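Glycosyl hydrolase, family 38 (Enterococcus faecalis, PDB 5KBP) probably hydrolyses alpha-mannosidic linkages in carbohydrates as a family 38 glycoside hydrolase. Local coordinates at residues I98-S102 / Q314-E318; R105-I109 / W344-L348; V470-Y474 / P484-Y489; P599-S603 / M649-K654; Y604-V610 / F644-V650. All blocks are in the same frame, centred on the assembly; numbering follows the deposited sequence.

Contact 1: residues I98-S102 / Q314-E318; sequences ISSES and QRQLE
Gln314 meets Ser99 and Ser102, at the start of helix 100-117, chiefly through OE1, which takes two bonds. Ser99 N donates to it over 2.9 Å at a nearly straight 167°, and Ser102 OG also lies 2.9 Å from Gln314 OE1. Both donors reach the oxygen from the same face of the amide plane and out of that plane, so the amide is gripped from one side. Next along, the Arg315 chain, bent at chi2 and chi3, brings NH1 to 3.8 Å from Ser99 CB; its NH2 pairs with Glu318 OE1, a salt bridge of 2.7 Å whose hydrogen bond is weak in angle. One turn on from Gln314, Glu318 closes the row. Its OE2 accepts from Ser99 OG by the syn lone pair, at a short 2.5 Å, while OE1 accepts from a water that in turn accepts from Glu101 N. The carboxylate thus sits before the first turn of helix 100-117, whose dipole would probably stabilise its negative charge. Ser99 serves as the N-cap: with OG lying between its own N and carbonyl carbon (chi1 65°), it accepts from Ser102 N at 3.1 Å. This is a serine helix N-cap, reinforced by a glutamine and a glutamate one turn apart on helix 304-332.

Contact 2: residues R105-I109 / W344-L348; sequences RNMLI and WKTLL
Helices 105-109 and 344-348 run at 122° to each other with axes 10.9 Å apart at closest, a steep crossing in which Arg105, Asn106 and Ile109 face Trp344, Lys345 and Leu348. Arg105 supplies the main side-chain contact by its aliphatic part: CG stands 3.6 Å from the centroid of the Trp344 six-membered ring and only 7° off the ring normal, a CH-pi contact over the face. The bend at chi2 carries the guanidinium along the indole, but the two planes stay 46° apart, too tilted for a stack. Arg105 NH2 comes to 3.1 Å from Trp344 NE1; both are donors and do not bond to each other. Glu322 OE2 probably accounts for their proximity: it accepts a hydrogen bond from Trp344 NE1 and forms a salt bridge with Arg105 NH2, while Arg105 NE pairs with Glu101. Ile109 fills the other part of the crossing: its CD1 touches Trp344 CB at 3.8 Å and meets Leu348 CD1 tip to tip at 4.0 Å, and its CG2 lies 3.7 Å from Lys345 CE. This buried packing joins helix 100-117 of the N-terminal domain to helix 337-348 of the middle domain, which with 304-332 and 362-393 is consistent with the three-helix bundle of family 38 mannosidases.

Contact 3: residues V470-Y474 / P484-Y489; sequences VRFGY and PYMAKY
Four backbone hydrogen bonds tie Arg471 to Ala487 and Gly473 to Tyr485, as the hydrogen-bonded pairs of an antiparallel beta hairpin. The straightest runs from Ala487 N to Arg471 O (3.1 Å, 174°), and the shortest from Tyr485 N to Gly473 O (2.8 Å). Val470 CA adds a weaker CA-H...O contact to Ala487 O at 3.3 Å.

Aromatic contacts occupy the face bearing Arg471, Tyr485 and Ala487. The Arg471 guanidinium lies flat on the ring of Tyr489, planes 5° apart, with CZ 3.8 Å from the ring centroid: a stacked cation-pi pair. Arg471 is extended from CG to NE, and its NH1 forms salt bridges to Asp469 and Glu423, which help to fix the group's rotation. Tyr485 turns its ring back across the neighbouring strand (chi1 55°), under the Gly473 peptide; Gly473 CA makes a CH-pi contact 4.2 Å from the ring centroid, and the hydroxyl of Tyr489 sits at the ring's edge.

Apolar packing dominates the reverse face. Phe472 presents its CE1 edge to Pro484 CB at 4.0 Å and its CB to Met486 SD at 3.9 Å, while Val470 CG2 rests on Lys488 CG at 3.7 Å.

Strand 463-475 is outermost in its three-stranded sheet, and strand 483-499 lies between it and 416-430. Helix 436-445 packs on Val470 and Met486, whereas Phe472 and Tyr474 make edge-to-face contacts with Phe763 and Trp760 of the second subunit.

Contact 4: residues P599-S603 / M649-K654; sequences PVKAS and MVTMIK
Lys654 N approaches the flat peptide carbonyl of Val600 from above, 48° out of its plane, yet still bonds to Val600 O at 2.9 Å. At the next peptides the geometry is regular: Ala602 N donates to Met652 O and Met652 N returns the bond to Ala602 O, each at 2.9 Å and close to straight. The departure at Val600 coincides with the point where strand 601-603 gives way to loop. CA-H...O contacts occupy the intervening positions, such as Ser603 CA to Val650 O at 3.2 Å. These rungs belong to the nine-stranded antiparallel sheet of the C-terminal domain, in which strands 601-613 and 641-653 are neighbours between 591-597 and 659-667. On the face carrying Lys601, Ser603, Thr651 and Ile653, the fully extended Lys601 runs obliquely over the next strand: its CG lies 4.2 Å from Ile653 CG2 and its CE 3.8 Å from Thr651 CG2. Ser603 meets Met649 there, OG to CE at 3.8 Å, because the Met649 chain bends at chi2 and chi3 and turns its methyl group toward the partner strand; the Ser603 hydroxyl itself is hydrogen-bonded to Glu596. Ala602 and Met652 point to the reverse face, where Leu522 touches the former and Asn532 the latter.

Contact 5: residues Y604-V610 / F644-V650; sequences YQIKQTV and FEITTMV
Gln608 N donates to Ile646 O over 2.7 Å at 165°. The return bond, Ile646 N to Gln608 O, is modelled very short, and its length is doubtful. Ile606 and Thr648 also bond reciprocally, with Ile606 N to Thr648 O at 2.8 Å, and the ladder continues at both ends through Tyr604 with Val650 and Val610 with Phe644; Phe644 N to Val610 O is a weak bond. This is a long antiparallel pairing inside a domain of the galactose mutarotase-like clan. Strand 555-566 of another sheet packs on Gln608, Ile646 and Thr648, consistent with a beta sandwich. On that buried face Ile606 CD1 meets Val650 CG2 obliquely at 3.7 Å, and Val610 CG1 comes 4.1 Å from Phe644 CD2 at the ring's edge. Gln608 OE1 is buried there without any partner in the model, while Thr648 bonds to Thr663. The opposite face is polar and more accessible. Lys607 runs alongside Thr647, and its CD lies 3.3 Å from Glu645 OE2; the ion pair, Lys607 NZ to Glu645 OE2, is long at 4.0 Å. Gln605, with CG anti to N (chi1 -173°), sets CG 3.7 Å from Thr647 CG2 and rests its CB on the sulfur of Met649.

Contacts 1 and 2 lie near the chain's centre, share helix 100-117 and touch, with Glu318 CG 3.5 Å from Trp344 CH2; both join the N-terminal and middle domains. Their chemistry is side-chain based: polar capping in contact 1, aromatic and aliphatic packing around paired charges in contact 2. Contacts 3, 4 and 5 are partly buried strand pairs held chiefly by backbone bonds. Contacts 4 and 5 are consecutive lengths of the same two strands, sharing Met649 and Val650, and contact 5 nests within the loop that contact 4 closes. Contact 3 belongs to a separate sheet, its nearest atoms about 17 Å from contact 4, and alone among the five reaches the second subunit.

Contact 1: residues I98-S102 / Q314-E318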
# COMPACT_ATOMS: atom_id res chain seq x y z
N ILE A 98 -14.45 8.41 12.68
CA ILE A 98 -14.56 6.96 12.57
C ILE A 98 -15.91 6.54 13.15
O ILE A 98 -16.52 7.25 13.95
CB ILE A 98 -13.40 6.22 13.26
CG1 ILE A 98 -13.51 6.33 14.78
CG2 ILE A 98 -12.07 6.75 12.78
CD1 ILE A 98 -12.47 5.50 15.51
N SER A 99 -16.35 5.36 12.74
CA SER A 99 -17.68 4.89 13.10
C SER A 99 -17.79 4.64 14.61
O SER A 99 -16.79 4.58 15.33
CB SER A 99 -18.03 3.61 12.34
OG SER A 99 -17.19 2.54 12.72
N SER A 100 -19.03 4.51 15.07
CA SER A 100 -19.28 4.24 16.48
C SER A 100 -18.63 2.94 16.91
O SER A 100 -17.98 2.87 17.97
CB SER A 100 -20.79 4.21 16.75
OG SER A 100 -21.39 5.45 16.44
N GLU A 101 -18.79 1.88 16.11
CA GLU A 101 -18.19 0.60 16.45
C GLU A 101 -16.67 0.66 16.38
O GLU A 101 -15.99 0.03 17.20
CB GLU A 101 -18.73 -0.49 15.52
CG GLU A 101 -20.12 -0.96 15.88
CD GLU A 101 -20.18 -1.65 17.23
OE1 GLU A 101 -19.21 -2.37 17.57
OE2 GLU A 101 -21.17 -1.46 17.95
N SER A 102 -16.12 1.40 15.42
CA SER A 102 -14.67 1.50 15.30
C SER A 102 -14.05 2.08 16.57
O SER A 102 -12.94 1.69 16.96
CB SER A 102 -14.29 2.35 14.09
OG SER A 102 -14.65 1.69 12.89
N GLN A 314 -16.00 0.09 6.84
CA GLN A 314 -16.63 -0.08 8.14
C GLN A 314 -17.98 -0.79 8.01
O GLN A 314 -18.28 -1.71 8.78
CB GLN A 314 -16.79 1.28 8.83
CG GLN A 314 -15.49 1.83 9.40
CD GLN A 314 -15.63 3.27 9.86
OE1 GLN A 314 -14.97 3.70 10.80
NE2 GLN A 314 -16.50 4.02 9.18
N ARG A 315 -18.80 -0.36 7.05
CA ARG A 315 -20.06 -1.06 6.81
C ARG A 315 -19.82 -2.50 6.37
O ARG A 315 -20.59 -3.40 6.73
CB ARG A 315 -20.88 -0.31 5.75
CG ARG A 315 -21.23 1.11 6.14
CD ARG A 315 -22.17 1.15 7.33
NE ARG A 315 -21.93 2.31 8.18
CZ ARG A 315 -21.11 2.32 9.22
NH1 ARG A 315 -20.95 3.42 9.94
NH2 ARG A 315 -20.45 1.21 9.56
N GLN A 316 -18.76 -2.73 5.60
CA GLN A 316 -18.45 -4.08 5.14
C GLN A 316 -18.14 -5.02 6.30
O GLN A 316 -18.47 -6.21 6.24
CB GLN A 316 -17.28 -4.04 4.16
CG GLN A 316 -16.85 -5.40 3.63
CD GLN A 316 -17.89 -6.02 2.73
OE1 GLN A 316 -18.52 -5.34 1.92
NE2 GLN A 316 -18.08 -7.33 2.86
N LEU A 317 -17.52 -4.51 7.36
CA LEU A 317 -17.17 -5.33 8.51
C LEU A 317 -18.29 -5.37 9.55
O LEU A 317 -18.70 -6.46 9.98
CB LEU A 317 -15.88 -4.81 9.15
CG LEU A 317 -14.59 -4.95 8.34
CD1 LEU A 317 -13.42 -4.31 9.06
CD2 LEU A 317 -14.31 -6.42 8.06
N GLU A 318 -18.80 -4.21 9.95
CA GLU A 318 -19.76 -4.16 11.05
C GLU A 318 -21.13 -4.70 10.63
O GLU A 318 -21.79 -5.41 11.40
CB GLU A 318 -19.91 -2.73 11.56
CG GLU A 318 -18.60 -2.05 11.91
CD GLU A 318 -18.74 -0.54 11.99
OE1 GLU A 318 -19.88 -0.04 11.89
OE2 GLU A 318 -17.70 0.15 12.14
O HOH W 1 -20.77 1.86 13.65

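Contact 2: residues R105-I109 / W344-L348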
# COMPACT_ATOMS: atom_id res chain seq x y z
N ARG A 105 -14.15 -0.97 18.88
CA ARG A 105 -13.15 -1.96 18.51
C ARG A 105 -11.75 -1.49 18.88
O ARG A 105 -10.87 -2.32 19.16
CB ARG A 105 -13.21 -2.26 17.01
CG ARG A 105 -14.60 -2.62 16.50
CD ARG A 105 -15.27 -3.67 17.37
NE ARG A 105 -16.67 -3.87 16.99
CZ ARG A 105 -17.07 -4.75 16.07
NH1 ARG A 105 -18.36 -4.87 15.79
NH2 ARG A 105 -16.19 -5.50 15.44
N ASN A 106 -11.51 -0.18 18.88
CA ASN A 106 -10.23 0.35 19.32
C ASN A 106 -9.98 0.03 20.79
O ASN A 106 -8.86 -0.30 21.19
CB ASN A 106 -10.17 1.86 19.08
CG ASN A 106 -8.80 2.44 19.35
OD1 ASN A 106 -7.78 1.81 19.07
ND2 ASN A 106 -8.76 3.64 19.91
N MET A 107 -11.03 0.11 21.61
CA MET A 107 -10.90 -0.22 23.03
C MET A 107 -10.91 -1.73 23.25
O MET A 107 -10.19 -2.24 24.11
CB MET A 107 -12.01 0.44 23.83
CG MET A 107 -12.33 1.87 23.41
SD MET A 107 -13.64 2.63 24.39
CE MET A 107 -12.73 3.06 25.86
N LEU A 108 -11.71 -2.45 22.47
CA LEU A 108 -11.79 -3.90 22.61
C LEU A 108 -10.46 -4.56 22.24
O LEU A 108 -9.96 -5.42 22.97
CB LEU A 108 -12.93 -4.45 21.74
CG LEU A 108 -13.41 -5.89 21.90
CD1 LEU A 108 -12.63 -6.85 21.02
CD2 LEU A 108 -13.36 -6.33 23.36
N ILE A 109 -9.87 -4.14 21.12
CA ILE A 109 -8.58 -4.71 20.71
C ILE A 109 -7.47 -4.18 21.61
O ILE A 109 -6.54 -4.92 21.96
CB ILE A 109 -8.32 -4.41 19.23
CG1 ILE A 109 -9.33 -5.15 18.36
CG2 ILE A 109 -6.89 -4.79 18.84
CD1 ILE A 109 -9.10 -4.98 16.87
N TRP A 344 -9.71 -5.84 11.27
CA TRP A 344 -9.97 -4.66 12.08
C TRP A 344 -8.70 -3.88 12.37
O TRP A 344 -8.69 -2.65 12.30
CB TRP A 344 -10.68 -5.06 13.38
CG TRP A 344 -12.16 -5.11 13.23
CD1 TRP A 344 -12.94 -6.23 13.18
CD2 TRP A 344 -13.04 -4.00 13.10
NE1 TRP A 344 -14.26 -5.88 13.03
CE2 TRP A 344 -14.35 -4.51 12.98
CE3 TRP A 344 -12.86 -2.61 13.08
CZ2 TRP A 344 -15.47 -3.69 12.84
CZ3 TRP A 344 -13.97 -1.80 12.94
CH2 TRP A 344 -15.25 -2.34 12.83
N LYS A 345 -7.61 -4.58 12.72
CA LYS A 345 -6.34 -3.91 12.95
C LYS A 345 -5.87 -3.20 11.69
O LYS A 345 -5.35 -2.08 11.75
CB LYS A 345 -5.29 -4.90 13.43
CG LYS A 345 -5.51 -5.38 14.86
CD LYS A 345 -4.47 -6.43 15.25
CE LYS A 345 -4.70 -6.91 16.68
NZ LYS A 345 -3.89 -8.12 16.99
N THR A 346 -6.04 -3.83 10.52
CA THR A 346 -5.69 -3.19 9.26
C THR A 346 -6.50 -1.92 9.06
O THR A 346 -5.97 -0.90 8.60
CB THR A 346 -5.90 -4.16 8.10
OG1 THR A 346 -5.08 -5.32 8.28
CG2 THR A 346 -5.55 -3.49 6.78
N LEU A 347 -7.79 -1.95 9.40
CA LEU A 347 -8.62 -0.76 9.24
C LEU A 347 -8.28 0.29 10.29
O LEU A 347 -8.25 1.49 9.99
CB LEU A 347 -10.10 -1.13 9.32
CG LEU A 347 -11.07 0.04 9.21
CD1 LEU A 347 -10.91 0.76 7.88
CD2 LEU A 347 -12.51 -0.42 9.41
N LEU A 348 -8.03 -0.14 11.54
CA LEU A 348 -7.67 0.80 12.59
C LEU A 348 -6.35 1.50 12.32
O LEU A 348 -6.12 2.59 12.86
CB LEU A 348 -7.60 0.08 13.94
CG LEU A 348 -8.95 -0.31 14.55
CD1 LEU A 348 -8.75 -1.16 15.80
CD2 LEU A 348 -9.77 0.92 14.88

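Contact 3: residues V470-Y474 / P484-Y489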
# COMPACT_ATOMS: atom_id res chain seq x y z
N VAL A 470 -23.15 -12.39 -20.91
CA VAL A 470 -22.35 -13.58 -21.15
C VAL A 470 -20.89 -13.19 -20.95
O VAL A 470 -20.36 -12.36 -21.71
CB VAL A 470 -22.58 -14.16 -22.55
CG1 VAL A 470 -21.63 -15.33 -22.79
CG2 VAL A 470 -24.03 -14.59 -22.72
N ARG A 471 -20.25 -13.77 -19.95
CA ARG A 471 -18.87 -13.43 -19.63
C ARG A 471 -18.17 -14.66 -19.06
O ARG A 471 -18.78 -15.68 -18.76
CB ARG A 471 -18.80 -12.27 -18.63
CG ARG A 471 -19.38 -12.61 -17.26
CD ARG A 471 -19.19 -11.49 -16.27
NE ARG A 471 -19.81 -11.80 -14.99
CZ ARG A 471 -21.06 -11.46 -14.67
NH1 ARG A 471 -21.81 -10.80 -15.53
NH2 ARG A 471 -21.55 -11.78 -13.48
N PHE A 472 -16.85 -14.53 -18.91
CA PHE A 472 -16.04 -15.56 -18.29
C PHE A 472 -16.22 -15.52 -16.78
O PHE A 472 -16.47 -14.47 -16.18
CB PHE A 472 -14.57 -15.37 -18.67
CG PHE A 472 -13.60 -15.97 -17.69
CD1 PHE A 472 -13.30 -17.32 -17.73
CD2 PHE A 472 -12.97 -15.17 -16.75
CE1 PHE A 472 -12.40 -17.87 -16.83
CE2 PHE A 472 -12.07 -15.72 -15.85
CZ PHE A 472 -11.79 -17.07 -15.89
N GLY A 473 -16.09 -16.70 -16.16
CA GLY A 473 -16.18 -16.81 -14.71
C GLY A 473 -15.48 -18.07 -14.26
O GLY A 473 -15.17 -18.96 -15.05
N TYR A 474 -15.24 -18.15 -12.95
CA TYR A 474 -14.55 -19.29 -12.38
C TYR A 474 -15.06 -19.54 -10.97
O TYR A 474 -15.69 -18.68 -10.35
CB TYR A 474 -13.03 -19.08 -12.36
CG TYR A 474 -12.58 -17.88 -11.56
CD1 TYR A 474 -12.55 -16.62 -12.13
CD2 TYR A 474 -12.18 -18.01 -10.23
CE1 TYR A 474 -12.14 -15.51 -11.41
CE2 TYR A 474 -11.77 -16.90 -9.50
CZ TYR A 474 -11.76 -15.66 -10.10
OH TYR A 474 -11.35 -14.56 -9.38
N PRO A 484 -12.79 -23.05 -14.37
CA PRO A 484 -13.13 -21.98 -15.31
C PRO A 484 -14.31 -22.35 -16.20
O PRO A 484 -14.53 -23.52 -16.52
CB PRO A 484 -11.86 -21.81 -16.14
CG PRO A 484 -11.29 -23.20 -16.18
CD PRO A 484 -11.64 -23.85 -14.85
N TYR A 485 -15.06 -21.33 -16.61
CA TYR A 485 -16.24 -21.56 -17.42
C TYR A 485 -16.67 -20.27 -18.11
O TYR A 485 -16.24 -19.17 -17.73
CB TYR A 485 -17.41 -22.12 -16.59
CG TYR A 485 -17.78 -21.27 -15.39
CD1 TYR A 485 -18.62 -20.18 -15.52
CD2 TYR A 485 -17.29 -21.58 -14.13
CE1 TYR A 485 -18.97 -19.41 -14.43
CE2 TYR A 485 -17.64 -20.81 -13.03
CZ TYR A 485 -18.47 -19.73 -13.18
OH TYR A 485 -18.81 -18.97 -12.09
N MET A 486 -17.51 -20.43 -19.13
CA MET A 486 -18.28 -19.34 -19.70
C MET A 486 -19.72 -19.46 -19.21
O MET A 486 -20.29 -20.55 -19.24
CB MET A 486 -18.24 -19.37 -21.23
CG MET A 486 -16.88 -19.07 -21.83
SD MET A 486 -16.34 -17.39 -21.48
CE MET A 486 -14.98 -17.23 -22.64
N ALA A 487 -20.29 -18.35 -18.76
CA ALA A 487 -21.61 -18.37 -18.15
C ALA A 487 -22.48 -17.27 -18.73
O ALA A 487 -22.00 -16.30 -19.32
CB ALA A 487 -21.53 -18.21 -16.62
N LYS A 488 -23.79 -17.45 -18.57
CA LYS A 488 -24.79 -16.45 -18.93
C LYS A 488 -25.53 -16.05 -17.67
O LYS A 488 -26.00 -16.91 -16.91
CB LYS A 488 -25.76 -16.99 -19.99
CG LYS A 488 -26.70 -15.93 -20.54
CD LYS A 488 -27.40 -16.42 -21.79
CE LYS A 488 -28.15 -15.30 -22.48
NZ LYS A 488 -28.72 -15.73 -23.79
N TYR A 489 -25.64 -14.74 -17.44
CA TYR A 489 -26.22 -14.21 -16.22
C TYR A 489 -27.45 -13.38 -16.55
O TYR A 489 -27.48 -12.64 -17.54
CB TYR A 489 -25.21 -13.35 -15.45
CG TYR A 489 -24.00 -14.12 -15.00
CD1 TYR A 489 -23.99 -14.77 -13.77
CD2 TYR A 489 -22.86 -14.19 -15.79
CE1 TYR A 489 -22.88 -15.48 -13.35
CE2 TYR A 489 -21.74 -14.89 -15.37
CZ TYR A 489 -21.76 -15.53 -14.15
OH TYR A 489 -20.65 -16.23 -13.73

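Contact 4: residues P599-S603 / M649-K654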
# COMPACT_ATOMS: atom_id res chain seq x y z
N PRO A 599 -43.60 1.35 -12.19
CA PRO A 599 -44.50 1.52 -11.04
C PRO A 599 -43.81 1.46 -9.69
O PRO A 599 -44.40 1.88 -8.69
CB PRO A 599 -45.50 0.37 -11.21
CG PRO A 599 -45.49 0.08 -12.67
CD PRO A 599 -44.08 0.31 -13.12
N VAL A 600 -42.57 0.96 -9.63
CA VAL A 600 -41.88 0.79 -8.36
C VAL A 600 -40.62 1.64 -8.24
O VAL A 600 -40.10 1.79 -7.12
CB VAL A 600 -41.54 -0.69 -8.09
CG1 VAL A 600 -42.80 -1.54 -8.10
CG2 VAL A 600 -40.53 -1.19 -9.12
N LYS A 601 -40.10 2.19 -9.34
CA LYS A 601 -38.84 2.91 -9.28
C LYS A 601 -38.72 3.83 -10.49
O LYS A 601 -39.04 3.43 -11.61
CB LYS A 601 -37.66 1.94 -9.22
CG LYS A 601 -36.29 2.60 -9.19
CD LYS A 601 -35.18 1.56 -9.16
CE LYS A 601 -33.81 2.21 -9.17
NZ LYS A 601 -32.73 1.19 -9.13
N ALA A 602 -38.24 5.05 -10.24
CA ALA A 602 -38.00 6.02 -11.30
C ALA A 602 -36.79 6.87 -10.92
O ALA A 602 -36.56 7.15 -9.75
CB ALA A 602 -39.22 6.92 -11.54
N SER A 603 -36.02 7.26 -11.94
CA SER A 603 -34.81 8.03 -11.72
C SER A 603 -34.66 9.08 -12.81
O SER A 603 -35.02 8.85 -13.97
CB SER A 603 -33.56 7.14 -11.68
OG SER A 603 -33.31 6.57 -12.96
N MET A 649 -27.97 11.87 -10.14
CA MET A 649 -29.05 10.92 -10.39
C MET A 649 -30.01 10.95 -9.20
O MET A 649 -29.65 10.51 -8.11
CB MET A 649 -28.50 9.51 -10.62
CG MET A 649 -27.73 9.34 -11.91
SD MET A 649 -28.78 9.42 -13.38
CE MET A 649 -29.82 7.97 -13.14
N VAL A 650 -31.21 11.48 -9.42
CA VAL A 650 -32.23 11.53 -8.38
C VAL A 650 -33.13 10.32 -8.54
O VAL A 650 -33.78 10.15 -9.58
CB VAL A 650 -33.04 12.84 -8.46
CG1 VAL A 650 -34.06 12.90 -7.33
CG2 VAL A 650 -32.11 14.04 -8.42
N THR A 651 -33.18 9.47 -7.51
CA THR A 651 -33.90 8.21 -7.57
C THR A 651 -34.99 8.17 -6.52
O THR A 651 -34.79 8.61 -5.38
CB THR A 651 -32.94 7.02 -7.37
OG1 THR A 651 -31.85 7.13 -8.29
CG2 THR A 651 -33.66 5.70 -7.61
N MET A 652 -36.16 7.64 -6.90
CA MET A 652 -37.28 7.46 -6.01
C MET A 652 -37.88 6.07 -6.24
O MET A 652 -38.03 5.64 -7.38
CB MET A 652 -38.37 8.52 -6.22
CG MET A 652 -39.71 8.18 -5.60
SD MET A 652 -41.09 9.14 -6.25
CE MET A 652 -40.64 10.77 -5.68
N ILE A 653 -38.21 5.39 -5.15
CA ILE A 653 -38.90 4.11 -5.21
C ILE A 653 -40.31 4.27 -4.65
O ILE A 653 -40.63 5.26 -3.99
CB ILE A 653 -38.12 2.99 -4.49
CG1 ILE A 653 -38.08 3.24 -2.98
CG2 ILE A 653 -36.71 2.88 -5.04
CD1 ILE A 653 -37.37 2.15 -2.21
N LYS A 654 -41.15 3.27 -4.92
CA LYS A 654 -42.57 3.39 -4.59
C LYS A 654 -42.82 3.33 -3.09
O LYS A 654 -43.61 4.12 -2.56
CB LYS A 654 -43.36 2.29 -5.30
CG LYS A 654 -44.82 2.19 -4.87
CD LYS A 654 -45.52 1.01 -5.53
CE LYS A 654 -46.95 0.87 -5.04
NZ LYS A 654 -47.66 -0.26 -5.69

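Contact 5: residues Y604-V610 / F644-V650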
# COMPACT_ATOMS: atom_id res chain seq x y z
N TYR A 604 -34.12 10.23 -12.43
CA TYR A 604 -33.83 11.33 -13.34
C TYR A 604 -32.35 11.66 -13.32
O TYR A 604 -31.70 11.56 -12.27
CB TYR A 604 -34.63 12.59 -12.96
CG TYR A 604 -36.04 12.63 -13.50
CD1 TYR A 604 -37.05 11.89 -12.92
CD2 TYR A 604 -36.36 13.44 -14.59
CE1 TYR A 604 -38.34 11.93 -13.41
CE2 TYR A 604 -37.65 13.49 -15.09
CZ TYR A 604 -38.63 12.73 -14.49
OH TYR A 604 -39.92 12.78 -14.97
N GLN A 605 -31.82 12.04 -14.48
CA GLN A 605 -30.45 12.53 -14.59
C GLN A 605 -30.48 14.04 -14.72
O GLN A 605 -31.18 14.58 -15.58
CB GLN A 605 -29.73 11.91 -15.78
CG GLN A 605 -28.25 12.25 -15.85
CD GLN A 605 -27.67 12.10 -17.24
OE1 GLN A 605 -28.15 12.72 -18.19
NE2 GLN A 605 -26.63 11.29 -17.36
N ILE A 606 -29.73 14.73 -13.86
CA ILE A 606 -29.62 16.18 -13.89
C ILE A 606 -28.18 16.54 -14.24
O ILE A 606 -27.26 16.20 -13.49
CB ILE A 606 -30.03 16.81 -12.55
CG1 ILE A 606 -31.46 16.40 -12.18
CG2 ILE A 606 -29.92 18.33 -12.63
CD1 ILE A 606 -31.91 16.90 -10.83
N LYS A 607 -27.99 17.21 -15.37
CA LYS A 607 -26.68 17.64 -15.83
C LYS A 607 -26.57 19.15 -15.75
O LYS A 607 -27.41 19.87 -16.32
CB LYS A 607 -26.42 17.16 -17.26
CG LYS A 607 -25.87 15.75 -17.36
CD LYS A 607 -25.47 15.43 -18.79
CE LYS A 607 -24.79 14.07 -18.89
NZ LYS A 607 -24.35 13.80 -20.28
N GLN A 608 -25.54 19.64 -15.06
CA GLN A 608 -25.26 21.06 -14.95
C GLN A 608 -23.78 21.29 -15.21
O GLN A 608 -22.93 20.63 -14.62
CB GLN A 608 -25.64 21.59 -13.56
CG GLN A 608 -27.12 21.54 -13.25
CD GLN A 608 -27.40 21.24 -11.79
OE1 GLN A 608 -26.65 20.50 -11.15
NE2 GLN A 608 -28.47 21.82 -11.26
N THR A 609 -23.48 22.23 -16.11
CA THR A 609 -22.12 22.64 -16.40
C THR A 609 -21.92 24.07 -15.91
O THR A 609 -22.70 24.97 -16.26
CB THR A 609 -21.82 22.55 -17.90
OG1 THR A 609 -21.78 21.17 -18.29
CG2 THR A 609 -20.47 23.19 -18.22
N VAL A 610 -20.89 24.27 -15.09
CA VAL A 610 -20.58 25.59 -14.55
C VAL A 610 -19.10 25.87 -14.77
O VAL A 610 -18.27 24.95 -14.81
CB VAL A 610 -20.95 25.69 -13.05
CG1 VAL A 610 -19.88 25.05 -12.17
CG2 VAL A 610 -21.20 27.13 -12.66
N PHE A 644 -16.85 22.74 -15.73
CA PHE A 644 -16.97 21.80 -14.61
C PHE A 644 -18.41 21.28 -14.62
O PHE A 644 -19.33 21.99 -14.21
CB PHE A 644 -16.62 22.47 -13.29
CG PHE A 644 -16.73 21.57 -12.09
CD1 PHE A 644 -15.68 20.76 -11.72
CD2 PHE A 644 -17.89 21.55 -11.33
CE1 PHE A 644 -15.77 19.93 -10.62
CE2 PHE A 644 -17.99 20.72 -10.22
CZ PHE A 644 -16.93 19.91 -9.87
N GLU A 645 -18.58 20.04 -15.08
CA GLU A 645 -19.91 19.46 -15.24
C GLU A 645 -20.31 18.67 -13.99
O GLU A 645 -19.49 17.96 -13.40
CB GLU A 645 -19.95 18.56 -16.47
CG GLU A 645 -21.35 18.06 -16.83
CD GLU A 645 -21.40 17.40 -18.20
OE1 GLU A 645 -20.37 17.45 -18.92
OE2 GLU A 645 -22.46 16.85 -18.56
N ILE A 646 -21.57 18.80 -13.61
CA ILE A 646 -22.13 18.12 -12.44
C ILE A 646 -23.30 17.26 -12.91
O ILE A 646 -24.24 17.78 -13.52
CB ILE A 646 -22.57 19.11 -11.36
CG1 ILE A 646 -21.43 20.07 -11.01
CG2 ILE A 646 -23.03 18.37 -10.11
CD1 ILE A 646 -21.81 21.12 -9.98
N THR A 647 -23.24 15.97 -12.62
CA THR A 647 -24.28 15.02 -13.00
C THR A 647 -24.82 14.34 -11.75
O THR A 647 -24.07 13.65 -11.04
CB THR A 647 -23.75 13.98 -13.99
OG1 THR A 647 -23.22 14.65 -15.14
CG2 THR A 647 -24.87 13.05 -14.44
N THR A 648 -26.11 14.52 -11.48
CA THR A 648 -26.76 13.96 -10.31
C THR A 648 -27.90 13.05 -10.74
O THR A 648 -28.70 13.43 -11.61
CB THR A 648 -27.29 15.07 -9.39
OG1 THR A 648 -26.23 15.96 -9.05
CG2 THR A 648 -27.87 14.47 -8.11
N MET A 649 -27.97 11.87 -10.14
CA MET A 649 -29.05 10.92 -10.39
C MET A 649 -30.01 10.95 -9.20
O MET A 649 -29.65 10.51 -8.11
CB MET A 649 -28.50 9.51 -10.62
CG MET A 649 -27.73 9.34 -11.91
SD MET A 649 -28.78 9.42 -13.38
CE MET A 649 -29.82 7.97 -13.14
N VAL A 650 -31.21 11.48 -9.42
CA VAL A 650 -32.23 11.53 -8.38
C VAL A 650 -33.13 10.32 -8.54
O VAL A 650 -33.78 10.15 -9.58
CB VAL A 650 -33.04 12.84 -8.46
CG1 VAL A 650 -34.06 12.90 -7.33
CG2 VAL A 650 -32.11 14.04 -8.42